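Local coordinates for LC-Est1C (Uncultured organism, PDB 3WYD), which probably hydrolyses carboxylic ester bonds, as the C-terminal esterase domain, of alpha/beta hydrolase fold, of a metagenome-derived enzyme from leaf-branch compost, at residues Val40-Gly45 and Gly60-Glu65; Gly70-Cys75 and Ala98-Asp103; Ser125-His130 and Ala150-Ile155. All coordinates share one frame; numbering follows the deposited sequence.

Contact 1: Val40-Gly45 and Gly60-Glu65; sequences VIALHG and GAFMIE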
ATOM      1  N   VAL A  40     -16.301  10.519 -10.763  1.00 11.43           N
ATOM      2  CA  VAL A  40     -15.035   9.748 -10.680  1.00 11.32           C
ATOM      3  C   VAL A  40     -14.600   9.600  -9.250  1.00 11.48           C
ATOM      4  O   VAL A  40     -14.535  10.575  -8.490  1.00 13.24           O
ATOM      5  CB  VAL A  40     -13.903  10.429 -11.473  1.00 12.52           C
ATOM      6  CG1 VAL A  40     -12.616   9.626 -11.359  1.00 14.84           C
ATOM      7  CG2 VAL A  40     -14.251  10.598 -12.876  1.00 18.67           C
ATOM      8  N   ILE A  41     -14.305   8.376  -8.846  1.00 10.85           N
ATOM      9  CA  ILE A  41     -13.700   8.115  -7.555  1.00 10.93           C
ATOM     10  C   ILE A  41     -12.194   7.994  -7.830  1.00 11.23           C
ATOM     11  O   ILE A  41     -11.802   7.190  -8.683  1.00 11.98           O
ATOM     12  CB  ILE A  41     -14.230   6.783  -6.969  1.00 11.16           C
ATOM     13  CG1 ILE A  41     -15.772   6.818  -6.838  1.00 13.75           C
ATOM     14  CG2 ILE A  41     -13.498   6.467  -5.659  1.00 13.02           C
ATOM     15  CD1 ILE A  41     -16.321   8.018  -6.039  1.00 16.02           C
ATOM     16  N   ALA A  42     -11.378   8.817  -7.157  1.00 10.92           N
ATOM     17  CA  ALA A  42      -9.941   8.826  -7.359  1.00 10.27           C
ATOM     18  C   ALA A  42      -9.280   8.411  -6.052  1.00 12.08           C
ATOM     19  O   ALA A  42      -9.524   9.032  -5.007  1.00 13.68           O
ATOM     20  CB  ALA A  42      -9.503  10.252  -7.754  1.00 11.73           C
ATOM     21  N   LEU A  43      -8.501   7.325  -6.075  1.00 11.44           N
ATOM     22  CA  LEU A  43      -7.881   6.718  -4.884  1.00 11.86           C
ATOM     23  C   LEU A  43      -6.401   7.038  -4.822  1.00 12.73           C
ATOM     24  O   LEU A  43      -5.655   6.749  -5.758  1.00 12.96           O
ATOM     25  CB  LEU A  43      -8.044   5.189  -4.942  1.00 11.59           C
ATOM     26  CG  LEU A  43      -9.484   4.686  -5.034  1.00 12.29           C
ATOM     27  CD1 LEU A  43      -9.543   3.151  -5.096  1.00 13.14           C
ATOM     28  CD2 LEU A  43     -10.431   5.234  -3.923  1.00 12.91           C
ATOM     29  N   HIS A  44      -5.986   7.718  -3.745  1.00 13.19           N
ATOM     30  CA  HIS A  44      -4.598   8.082  -3.499  1.00 14.68           C
ATOM     31  C   HIS A  44      -3.640   6.936  -3.235  1.00 14.41           C
ATOM     32  O   HIS A  44      -4.041   5.806  -2.950  1.00 17.47           O
ATOM     33  CB  HIS A  44      -4.515   9.120  -2.344  1.00 14.91           C
ATOM     34  CG  HIS A  44      -4.874   8.570  -1.012  1.00 17.51           C
ATOM     35  ND1 HIS A  44      -4.040   7.726  -0.306  1.00 17.55           N
ATOM     36  CD2 HIS A  44      -5.996   8.703  -0.268  1.00 20.37           C
ATOM     37  CE1 HIS A  44      -4.662   7.318   0.789  1.00 23.96           C
ATOM     38  NE2 HIS A  44      -5.843   7.907   0.844  1.00 23.75           N
ATOM     39  N   GLY A  45      -2.356   7.278  -3.304  1.00 17.41           N
ATOM     40  CA  GLY A  45      -1.296   6.321  -2.970  1.00 18.81           C
ATOM     41  C   GLY A  45      -1.062   6.117  -1.485  1.00 21.83           C
ATOM     42  O   GLY A  45      -1.811   6.601  -0.629  1.00 21.79           O
ATOM     43  N   GLY A  60      -2.840  19.629  -8.612  1.00 25.67           N
ATOM     44  CA  GLY A  60      -4.287  19.606  -8.822  1.00 24.45           C
ATOM     45  C   GLY A  60      -4.733  19.527 -10.276  1.00 20.90           C
ATOM     46  O   GLY A  60      -5.888  19.812 -10.577  1.00 21.55           O
ATOM     47  N   ALA A  61      -3.847  19.089 -11.173  1.00 20.82           N
ATOM     48  CA  ALA A  61      -4.160  18.907 -12.587  1.00 18.84           C
ATOM     49  C   ALA A  61      -5.429  18.065 -12.794  1.00 16.19           C
ATOM     50  O   ALA A  61      -6.113  18.186 -13.803  1.00 18.64           O
ATOM     51  CB  ALA A  61      -2.995  18.214 -13.329  1.00 18.29           C
ATOM     52  N   PHE A  62      -5.609  17.094 -11.928  1.00 17.14           N
ATOM     53  CA  PHE A  62      -6.771  16.219 -12.081  1.00 15.80           C
ATOM     54  C   PHE A  62      -8.083  17.006 -12.115  1.00 17.32           C
ATOM     55  O   PHE A  62      -9.003  16.675 -12.873  1.00 16.65           O
ATOM     56  CB  PHE A  62      -6.758  15.203 -10.931  1.00 15.14           C
ATOM     57  CG  PHE A  62      -7.622  13.994 -11.179  1.00 18.57           C
ATOM     58  CD1 PHE A  62      -7.095  12.861 -11.785  1.00 15.73           C
ATOM     59  CD2 PHE A  62      -8.960  13.985 -10.781  1.00 17.07           C
ATOM     60  CE1 PHE A  62      -7.912  11.728 -12.006  1.00 14.12           C
ATOM     61  CE2 PHE A  62      -9.786  12.870 -11.016  1.00 15.52           C
ATOM     62  CZ  PHE A  62      -9.245  11.711 -11.546  1.00 13.50           C
ATOM     63  N   MET A  63      -8.168  18.045 -11.302  1.00 17.19           N
ATOM     64  CA  MET A  63      -9.417  18.778 -11.178  1.00 17.21           C
ATOM     65  C   MET A  63      -9.660  19.760 -12.311  1.00 19.92           C
ATOM     66  O   MET A  63     -10.795  20.082 -12.577  1.00 19.59           O
ATOM     67  CB  MET A  63      -9.490  19.488  -9.820  1.00 15.99           C
ATOM     68  CG  MET A  63      -9.196  18.601  -8.651  1.00 15.85           C
ATOM     69  SD  MET A  63     -10.332  17.168  -8.545  1.00 18.06           S
ATOM     70  CE  MET A  63      -9.467  16.151  -7.337  1.00 20.64           C
ATOM     71  N   ILE A  64      -8.596  20.189 -12.998  1.00 19.63           N
ATOM     72  CA  ILE A  64      -8.720  20.893 -14.286  1.00 20.89           C
ATOM     73  C   ILE A  64      -9.455  20.030 -15.308  1.00 20.45           C
ATOM     74  O   ILE A  64     -10.406  20.495 -15.948  1.00 20.74           O
ATOM     75  CB  ILE A  64      -7.341  21.310 -14.810  1.00 20.20           C
ATOM     76  CG1 ILE A  64      -6.674  22.215 -13.780  1.00 25.78           C
ATOM     77  CG2 ILE A  64      -7.470  22.040 -16.159  1.00 24.68           C
ATOM     78  CD1 ILE A  64      -5.247  22.583 -14.151  1.00 30.14           C
ATOM     79  N   GLU A  65      -9.078  18.751 -15.418  1.00 17.74           N
ATOM     80  CA  GLU A  65      -9.805  17.888 -16.336  1.00 19.12           C
ATOM     81  C   GLU A  65     -11.286  17.781 -15.886  1.00 18.24           C
ATOM     82  O   GLU A  65     -12.183  17.794 -16.726  1.00 17.00           O
ATOM     83  CB  GLU A  65      -9.183  16.482 -16.430  1.00 22.18           C
ATOM     84  CG  GLU A  65      -7.754  16.434 -16.973  1.00 19.56           C
ATOM     85  CD  GLU A  65      -7.655  16.647 -18.477  1.00 29.50           C
ATOM     86  OE1 GLU A  65      -8.696  16.879 -19.124  1.00 26.11           O
ATOM     87  OE2 GLU A  65      -6.535  16.539 -19.028  1.00 34.25           O
TER
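Ala42 and Phe62 mark where the two backbones come nearest, their CA atoms 9.3 Å apart, a gap that the Phe62 ring spans. Val40-Gly45 is the end of strand 37-43, passing into loop at His44, while Gly60-Glu65 is part of helix 57-69. Strand 37-43, helix 57-69 and parallel strand 72-76 form a beta-alpha-beta unit of the alpha/beta hydrolase fold. The helix is kinked at Phe62 and Met63: Met63 N bonds to Gly60 O at 3.0 Å, three residues back and not four. Gly60 takes a positive phi of 82°, where a side chain would be jammed against the preceding carbonyl oxygen, so glycine suits the place.

In the strand, alternation turns Val40 and Ala42 toward the helix and Ile41 away from it. Phe62 carries CG opposite its backbone N, chi1 -162°, which sends the ring toward the strand, CZ foremost. Val40 brings CG1 to the ring edge, close to the ring plane, at 4.0 Å from Phe62 CZ. The methyl of Ala42 approaches obliquely, its CB 4.1 Å from Phe62 CZ. A residue as small as alanine suits a position so close to the end of the ring. Tyr53, Phe205 and Phe209 add their rings around Phe62, and Thr114 and Val73 of the flanking strands also touch it.

No hydrogen bond crosses between strand and helix. The strand backbone is bonded to its neighbours, Val40 to Ile72 and Ala74 and Ile41 to Tyr112 and Thr114, so cohesion between these two segments rests on the fit and burial of three apolar side chains.

Contact 2: Gly70-Cys75 and Ala98-Asp103; sequences GYIVAC and AEVRRD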
ATOM      1  N   GLY A  70     -16.627  18.175 -16.944  1.00 18.31           N
ATOM      2  CA  GLY A  70     -17.871  18.113 -16.174  1.00 15.98           C
ATOM      3  C   GLY A  70     -18.074  16.860 -15.338  1.00 16.66           C
ATOM      4  O   GLY A  70     -19.152  16.310 -15.305  1.00 18.15           O
ATOM      5  N   TYR A  71     -17.042  16.475 -14.604  1.00 16.38           N
ATOM      6  CA  TYR A  71     -17.154  15.362 -13.663  1.00 13.97           C
ATOM      7  C   TYR A  71     -17.175  15.853 -12.242  1.00 14.76           C
ATOM      8  O   TYR A  71     -16.332  16.697 -11.892  1.00 16.63           O
ATOM      9  CB  TYR A  71     -15.901  14.460 -13.766  1.00 15.00           C
ATOM     10  CG  TYR A  71     -15.820  13.618 -15.011  1.00 13.77           C
ATOM     11  CD1 TYR A  71     -15.450  14.157 -16.255  1.00 15.26           C
ATOM     12  CD2 TYR A  71     -16.238  12.288 -14.970  1.00 14.12           C
ATOM     13  CE1 TYR A  71     -15.432  13.364 -17.404  1.00 16.40           C
ATOM     14  CE2 TYR A  71     -16.231  11.501 -16.100  1.00 14.47           C
ATOM     15  CZ  TYR A  71     -15.823  12.008 -17.306  1.00 14.64           C
ATOM     16  OH  TYR A  71     -15.757  11.220 -18.424  1.00 16.39           O
ATOM     17  N   ILE A  72     -18.040  15.287 -11.402  1.00 14.45           N
ATOM     18  CA  ILE A  72     -17.891  15.379  -9.957  1.00 13.24           C
ATOM     19  C   ILE A  72     -16.804  14.370  -9.573  1.00 13.38           C
ATOM     20  O   ILE A  72     -16.740  13.306 -10.204  1.00 13.19           O
ATOM     21  CB  ILE A  72     -19.204  15.031  -9.228  1.00 14.70           C
ATOM     22  CG1 ILE A  72     -20.206  16.153  -9.522  1.00 15.87           C
ATOM     23  CG2 ILE A  72     -19.002  14.896  -7.764  1.00 16.03           C
ATOM     24  CD1 ILE A  72     -21.607  15.866  -9.028  1.00 15.58           C
ATOM     25  N   VAL A  73     -15.845  14.769  -8.726  1.00 15.16           N
ATOM     26  CA  VAL A  73     -14.767  13.848  -8.277  1.00 13.78           C
ATOM     27  C   VAL A  73     -14.884  13.670  -6.773  1.00 15.60           C
ATOM     28  O   VAL A  73     -15.009  14.655  -6.033  1.00 15.41           O
ATOM     29  CB  VAL A  73     -13.359  14.417  -8.588  1.00 13.17           C
ATOM     30  CG1 VAL A  73     -12.265  13.397  -8.172  1.00 12.93           C
ATOM     31  CG2 VAL A  73     -13.231  14.779 -10.079  1.00 15.44           C
ATOM     32  N   ALA A  74     -14.841  12.433  -6.291  1.00 11.89           N
ATOM     33  CA  ALA A  74     -14.698  12.172  -4.866  1.00 11.71           C
ATOM     34  C   ALA A  74     -13.401  11.465  -4.575  1.00 12.62           C
ATOM     35  O   ALA A  74     -13.055  10.469  -5.239  1.00 11.82           O
ATOM     36  CB  ALA A  74     -15.903  11.331  -4.316  1.00 15.28           C
ATOM     37  N   CYS A  75     -12.704  11.939  -3.561  1.00 13.85           N
ATOM     38  CA  CYS A  75     -11.394  11.375  -3.174  1.00 14.07           C
ATOM     39  C   CYS A  75     -11.469  10.873  -1.753  1.00 14.39           C
ATOM     40  O   CYS A  75     -11.380  11.682  -0.795  1.00 15.09           O
ATOM     41  CB  CYS A  75     -10.357  12.494  -3.262  1.00 13.39           C
ATOM     42  SG  CYS A  75     -10.172  13.113  -4.944  1.00 18.59           S
ATOM     43  N   ALA A  98     -22.078   6.056  -2.007  1.00 20.34           N
ATOM     44  CA  ALA A  98     -23.507   6.067  -1.727  1.00 20.61           C
ATOM     45  C   ALA A  98     -23.904   7.438  -1.199  1.00 20.75           C
ATOM     46  O   ALA A  98     -24.921   7.984  -1.635  1.00 23.65           O
ATOM     47  CB  ALA A  98     -23.891   4.955  -0.744  1.00 20.61           C
ATOM     48  N   GLU A  99     -23.059   8.039  -0.377  1.00 20.02           N
ATOM     49  CA  GLU A  99     -23.384   9.384   0.117  1.00 19.43           C
ATOM     50  C   GLU A  99     -23.404  10.412  -1.024  1.00 20.35           C
ATOM     51  O   GLU A  99     -24.282  11.259  -1.119  1.00 19.92           O
ATOM     52  CB  GLU A  99     -22.409   9.816   1.182  1.00 20.50           C
ATOM     53  CG  GLU A  99     -22.778  11.136   1.814  1.00 21.41           C
ATOM     54  CD  GLU A  99     -21.887  11.424   2.996  1.00 25.37           C
ATOM     55  OE1 GLU A  99     -22.187  10.923   4.091  1.00 35.41           O
ATOM     56  OE2 GLU A  99     -20.869  12.122   2.823  1.00 28.74           O
ATOM     57  N   VAL A 100     -22.412  10.356  -1.910  1.00 17.09           N
ATOM     58  CA  VAL A 100     -22.396  11.284  -3.010  1.00 17.43           C
ATOM     59  C   VAL A 100     -23.638  11.101  -3.889  1.00 19.70           C
ATOM     60  O   VAL A 100     -24.198  12.072  -4.382  1.00 19.58           O
ATOM     61  CB  VAL A 100     -21.072  11.172  -3.839  1.00 17.59           C
ATOM     62  CG1 VAL A 100     -21.147  11.970  -5.103  1.00 16.82           C
ATOM     63  CG2 VAL A 100     -19.874  11.605  -2.967  1.00 17.97           C
ATOM     64  N   ARG A 101     -24.051   9.847  -4.110  1.00 16.44           N
ATOM     65  CA  ARG A 101     -25.210   9.587  -4.957  1.00 19.36           C
ATOM     66  C   ARG A 101     -26.531  10.042  -4.319  1.00 19.35           C
ATOM     67  O   ARG A 101     -27.421  10.476  -5.045  1.00 20.96           O
ATOM     68  CB  ARG A 101     -25.282   8.106  -5.347  1.00 16.80           C
ATOM     69  CG  ARG A 101     -24.093   7.659  -6.195  1.00 17.57           C
ATOM     70  CD  ARG A 101     -24.184   6.159  -6.479  1.00 20.98           C
ATOM     71  NE  ARG A 101     -25.231   5.835  -7.454  1.00 23.19           N
ATOM     72  CZ  ARG A 101     -25.429   4.603  -7.914  1.00 24.00           C
ATOM     73  NH1 ARG A 101     -24.724   3.611  -7.401  1.00 20.80           N
ATOM     74  NH2 ARG A 101     -26.325   4.377  -8.865  1.00 29.18           N
ATOM     75  N   ARG A 102     -26.546  10.102  -2.987  1.00 21.59           N
ATOM     76  CA  ARG A 102     -27.655  10.728  -2.227  1.00 23.08           C
ATOM     77  C   ARG A 102     -27.677  12.245  -2.416  1.00 24.06           C
ATOM     78  O   ARG A 102     -28.735  12.845  -2.676  1.00 25.40           O
ATOM     79  CB  ARG A 102     -27.569  10.380  -0.737  1.00 24.30           C
ATOM     80  CG  ARG A 102     -28.107   8.985  -0.386  1.00 29.36           C
ATOM     81  CD  ARG A 102     -28.416   8.828   1.107  1.00 31.21           C
ATOM     82  NE  ARG A 102     -27.237   8.989   1.962  1.00 34.56           N
ATOM     83  CZ  ARG A 102     -26.288   8.067   2.098  1.00 37.49           C
ATOM     84  NH1 ARG A 102     -26.394   6.915   1.449  1.00 36.18           N
ATOM     85  NH2 ARG A 102     -25.246   8.282   2.896  1.00 35.08           N
ATOM     86  N   ASP A 103     -26.503  12.855  -2.301  1.00 21.54           N
ATOM     87  CA  ASP A 103     -26.375  14.313  -2.221  1.00 20.21           C
ATOM     88  C   ASP A 103     -26.397  15.032  -3.553  1.00 20.25           C
ATOM     89  O   ASP A 103     -26.769  16.206  -3.627  1.00 21.88           O
ATOM     90  CB  ASP A 103     -25.092  14.671  -1.483  1.00 19.43           C
ATOM     91  CG  ASP A 103     -25.132  14.307  -0.030  1.00 23.13           C
ATOM     92  OD1 ASP A 103     -26.232  13.979   0.494  1.00 26.90           O
ATOM     93  OD2 ASP A 103     -24.057  14.348   0.599  1.00 24.55           O
TER
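Val100 faces strand 72-76 from helix 88-103 and meets Ile72 and Ala74. Its CB stands back, 5.2 Å from Ala74 CB, and the contact is made by the two methyls that branch from it. CG1 lies opposite the backbone N, chi1 171°, the setting that valine commonly adopts in helices, and it reaches toward the start of the strand, where it comes within 4.5 Å of Ile72 CG2. The other branch, CG2, goes to the next inward-facing position and lies 4.2 Å from Ala74 CB. The branched valine thus touches two strand residues spaced two apart, and Ala74, facing the helix from the strand, is small enough to let the two backbones approach, with Ala74 CA 8.0 Å from Val100 CA.

This is the layering of an alpha/beta hydrolase, a largely parallel sheet with helices on both faces. Ile72 and Ala74 look to helix 88-103, whereas Val73, between them, points the other way and packs on Phe62, Met63 and Ala66 of helix 57-69. Helix 88-103 also lies on the route from strand 72-76 to strand 110-116, both parallel to strand 37-43, which runs between them: a beta-alpha-beta crossover. Leu25 of the antiparallel strand 23-26 touches Ile72, Ala74 and Val100 alike, enlarging the apolar layer.

At the strand's entrance, Gly70 is the first residue to leave helix 57-69, and its phi of 82° is easily reached by a residue without a side chain. The charged residues of the helix segment keep clear of the strand segment: the Arg102 guanidinium lays one face over Glu99 CA, 3.5 Å above the plane and offset toward the rim, and Glu99 OE2 is hydrogen-bonded to Tyr23 OH of edge strand 23-26.

Contact 3: Ser125-His130 and Ala150-Ile155; sequences SIAMNH and ANIAHI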
ATOM      1  N   SER A 125      -9.308  -4.013  -6.918  1.00 12.71           N
ATOM      2  CA  SER A 125      -9.916  -4.893  -5.894  1.00 12.49           C
ATOM      3  C   SER A 125     -11.334  -4.479  -5.547  1.00 13.29           C
ATOM      4  O   SER A 125     -12.226  -5.347  -5.363  1.00 14.09           O
ATOM      5  CB  SER A 125      -9.043  -5.003  -4.654  1.00 15.31           C
ATOM      6  OG  SER A 125      -8.893  -3.772  -4.027  1.00 16.08           O
ATOM      7  N   ILE A 126     -11.591  -3.178  -5.463  1.00 12.46           N
ATOM      8  CA  ILE A 126     -12.950  -2.723  -5.175  1.00 10.86           C
ATOM      9  C   ILE A 126     -13.911  -3.082  -6.288  1.00 11.80           C
ATOM     10  O   ILE A 126     -15.023  -3.512  -6.052  1.00 12.15           O
ATOM     11  CB  ILE A 126     -12.967  -1.240  -4.820  1.00 13.84           C
ATOM     12  CG1 ILE A 126     -12.168  -1.030  -3.537  1.00 13.82           C
ATOM     13  CG2 ILE A 126     -14.414  -0.659  -4.803  1.00 13.12           C
ATOM     14  CD1 ILE A 126     -11.962   0.517  -3.293  1.00 17.63           C
ATOM     15  N   ALA A 127     -13.501  -2.868  -7.535  1.00 11.90           N
ATOM     16  CA  ALA A 127     -14.348  -3.204  -8.654  1.00 11.12           C
ATOM     17  C   ALA A 127     -14.636  -4.715  -8.688  1.00 12.15           C
ATOM     18  O   ALA A 127     -15.738  -5.133  -9.015  1.00 13.53           O
ATOM     19  CB  ALA A 127     -13.685  -2.738  -9.965  1.00 11.84           C
ATOM     20  N   MET A 128     -13.639  -5.539  -8.378  1.00 13.81           N
ATOM     21  CA  MET A 128     -13.915  -7.000  -8.392  1.00 12.37           C
ATOM     22  C   MET A 128     -14.954  -7.398  -7.366  1.00 16.16           C
ATOM     23  O   MET A 128     -15.732  -8.328  -7.582  1.00 16.98           O
ATOM     24  CB  MET A 128     -12.655  -7.789  -8.162  1.00 13.77           C
ATOM     25  CG  MET A 128     -11.667  -7.684  -9.345  1.00 13.93           C
ATOM     26  SD  MET A 128     -10.104  -8.474  -8.992  1.00 16.30           S
ATOM     27  CE  MET A 128      -9.306  -8.221 -10.562  1.00 17.31           C
ATOM     28  N   ASN A 129     -14.955  -6.700  -6.250  1.00 14.09           N
ATOM     29  CA  ASN A 129     -15.981  -6.957  -5.227  1.00 15.96           C
ATOM     30  C   ASN A 129     -17.362  -6.349  -5.468  1.00 15.34           C
ATOM     31  O   ASN A 129     -18.379  -6.740  -4.858  1.00 16.93           O
ATOM     32  CB  ASN A 129     -15.455  -6.538  -3.877  1.00 16.89           C
ATOM     33  CG  ASN A 129     -14.448  -7.541  -3.332  1.00 20.17           C
ATOM     34  OD1 ASN A 129     -14.494  -8.737  -3.657  1.00 29.61           O
ATOM     35  ND2 ASN A 129     -13.530  -7.061  -2.519  1.00 25.47           N
ATOM     36  N   HIS A 130     -17.377  -5.377  -6.364  1.00 13.75           N
ATOM     37  CA  HIS A 130     -18.584  -4.639  -6.700  1.00 14.33           C
ATOM     38  C   HIS A 130     -18.598  -4.459  -8.184  1.00 12.39           C
ATOM     39  O   HIS A 130     -18.582  -3.331  -8.693  1.00 12.36           O
ATOM     40  CB  HIS A 130     -18.588  -3.262  -6.010  1.00 16.34           C
ATOM     41  CG  HIS A 130     -18.617  -3.369  -4.538  1.00 17.76           C
ATOM     42  ND1 HIS A 130     -17.479  -3.421  -3.777  1.00 19.90           N
ATOM     43  CD2 HIS A 130     -19.648  -3.611  -3.697  1.00 17.57           C
ATOM     44  CE1 HIS A 130     -17.807  -3.621  -2.509  1.00 18.59           C
ATOM     45  NE2 HIS A 130     -19.119  -3.717  -2.439  1.00 21.39           N
ATOM     46  N   ALA A 150     -11.850 -12.099 -14.720  1.00 15.62           N
ATOM     47  CA  ALA A 150     -13.057 -12.541 -15.393  1.00 15.16           C
ATOM     48  C   ALA A 150     -14.353 -11.859 -14.864  1.00 14.25           C
ATOM     49  O   ALA A 150     -15.277 -11.542 -15.634  1.00 17.50           O
ATOM     50  CB  ALA A 150     -13.180 -14.088 -15.236  1.00 18.78           C
ATOM     51  N   ASN A 151     -14.300 -11.532 -13.563  1.00 16.43           N
ATOM     52  CA  ASN A 151     -15.383 -10.882 -12.804  1.00 17.48           C
ATOM     53  C   ASN A 151     -15.732  -9.511 -13.371  1.00 16.92           C
ATOM     54  O   ASN A 151     -16.875  -9.060 -13.236  1.00 17.15           O
ATOM     55  CB  ASN A 151     -14.962 -10.633 -11.313  1.00 18.29           C
ATOM     56  CG  ASN A 151     -14.980 -11.892 -10.469  1.00 30.32           C
ATOM     57  OD1 ASN A 151     -15.133 -12.994 -10.989  1.00 43.02           O
ATOM     58  ND2 ASN A 151     -14.809 -11.731  -9.152  1.00 35.69           N
ATOM     59  N   ILE A 152     -14.737  -8.868 -13.978  1.00 13.03           N
ATOM     60  CA  ILE A 152     -14.853  -7.467 -14.424  1.00 11.89           C
ATOM     61  C   ILE A 152     -14.566  -7.347 -15.926  1.00 11.31           C
ATOM     62  O   ILE A 152     -14.264  -6.265 -16.430  1.00 13.09           O
ATOM     63  CB  ILE A 152     -13.921  -6.500 -13.600  1.00 11.94           C
ATOM     64  CG1 ILE A 152     -12.460  -6.959 -13.670  1.00 11.23           C
ATOM     65  CG2 ILE A 152     -14.392  -6.457 -12.159  1.00 14.89           C
ATOM     66  CD1 ILE A 152     -11.476  -5.919 -13.036  1.00 13.25           C
ATOM     67  N   ALA A 153     -14.694  -8.457 -16.655  1.00 11.26           N
ATOM     68  CA  ALA A 153     -14.428  -8.431 -18.096  1.00 11.70           C
ATOM     69  C   ALA A 153     -15.383  -7.552 -18.889  1.00 11.61           C
ATOM     70  O   ALA A 153     -15.062  -7.150 -19.997  1.00 13.30           O
ATOM     71  CB  ALA A 153     -14.417  -9.859 -18.656  1.00 12.46           C
ATOM     72  N   HIS A 154     -16.569  -7.276 -18.327  1.00 12.24           N
ATOM     73  CA  HIS A 154     -17.486  -6.355 -18.956  1.00 13.47           C
ATOM     74  C   HIS A 154     -17.189  -4.884 -18.693  1.00 12.97           C
ATOM     75  O   HIS A 154     -17.894  -4.021 -19.202  1.00 15.83           O
ATOM     76  CB  HIS A 154     -18.893  -6.659 -18.426  1.00 13.89           C
ATOM     77  CG  HIS A 154     -19.020  -6.473 -16.948  1.00 13.73           C
ATOM     78  ND1 HIS A 154     -18.419  -7.316 -16.039  1.00 14.92           N
ATOM     79  CD2 HIS A 154     -19.641  -5.511 -16.222  1.00 16.43           C
ATOM     80  CE1 HIS A 154     -18.673  -6.889 -14.813  1.00 14.59           C
ATOM     81  NE2 HIS A 154     -19.417  -5.796 -14.899  1.00 13.98           N
ATOM     82  N   ILE A 155     -16.168  -4.602 -17.880  1.00 12.00           N
ATOM     83  CA  ILE A 155     -15.817  -3.210 -17.547  1.00 11.14           C
ATOM     84  C   ILE A 155     -14.578  -2.784 -18.337  1.00 12.81           C
ATOM     85  O   ILE A 155     -13.506  -3.360 -18.143  1.00 15.09           O
ATOM     86  CB  ILE A 155     -15.520  -3.062 -16.044  1.00 11.37           C
ATOM     87  CG1 ILE A 155     -16.716  -3.621 -15.228  1.00 11.02           C
ATOM     88  CG2 ILE A 155     -15.254  -1.580 -15.694  1.00 12.69           C
ATOM     89  CD1 ILE A 155     -16.458  -3.578 -13.733  1.00 11.75           C
TER
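Met128 and Ile152 make the main apolar contact, at the end of helix 118-129, where Met128 CA and Asn151 CA lie 6.1 Å apart. Ile152 works with both branches. Its CG2 methyl rests against the helix backbone, on Ala127 O and 3.8 Å from Met128 CA, and is 4.4 Å from Ala127 CB, where a small side chain suits the close approach. The longer branch occupies the crowded position between backbone N and carbonyl carbon, chi1 56°, which, with the chain extended beyond it, brings CD1 obliquely across the methionine, 4.0 Å from Met128 CE. The Met128 chain is extended beyond CG, a flexible unbranched group well able to follow its partner. An alanine in place of Ile152 would probably open a gap beside Met128 CG and CE and leave the end of the methionine freer to turn.

One polar pair meets across the contact without bonding: Asn151 ND2 stays 3.9 Å from Met128 O, too far for a hydrogen bond.

Hydrogen bonds shape each segment. Ile155 N bonds to Ile152 O at 2.9 Å and closes a type I turn; within it Ile155 CG1 sits 3.5 Å above one face of the His154 ring, offset toward its rim. His154 NE2 reaches Pro131 O, just past the helix segment, a polar tie between the two parts. His130 ND1 adds a weak bond to Ile126 O, met at the edge of its ring.

Helix 118-129 follows the probable nucleophile elbow of the alpha/beta hydrolase fold. The loop between strands 136-140 and 157-162 is laid against its end: Ala127 and Ile155 both touch Leu137 of strand 136-140, and on the far flank Ile126 packs on Val93 and Met94 of helix 88-103.

In the fold
Contacts 1, 2 and 3 follow one another along the chain, each closing before the next opens. Contacts 1 and 2, with centres 13 Å apart, are joined through the sheet: strands 37-43 and 72-76 are parallel neighbours, and helix 57-69 leads into strand 72-76. Contact 3 lies about 21 Å from contact 1 and 20 Å from contact 2, centre to centre, across the middle of the chain from contact 1, although Leu43 and Ile126 still touch. Contacts 1 and 2 set helices on both faces of the sheet and contact 3 sets a loop on a helix of the same alpha/beta hydrolase core, consistent with a scaffold that holds the esterase's probable active site.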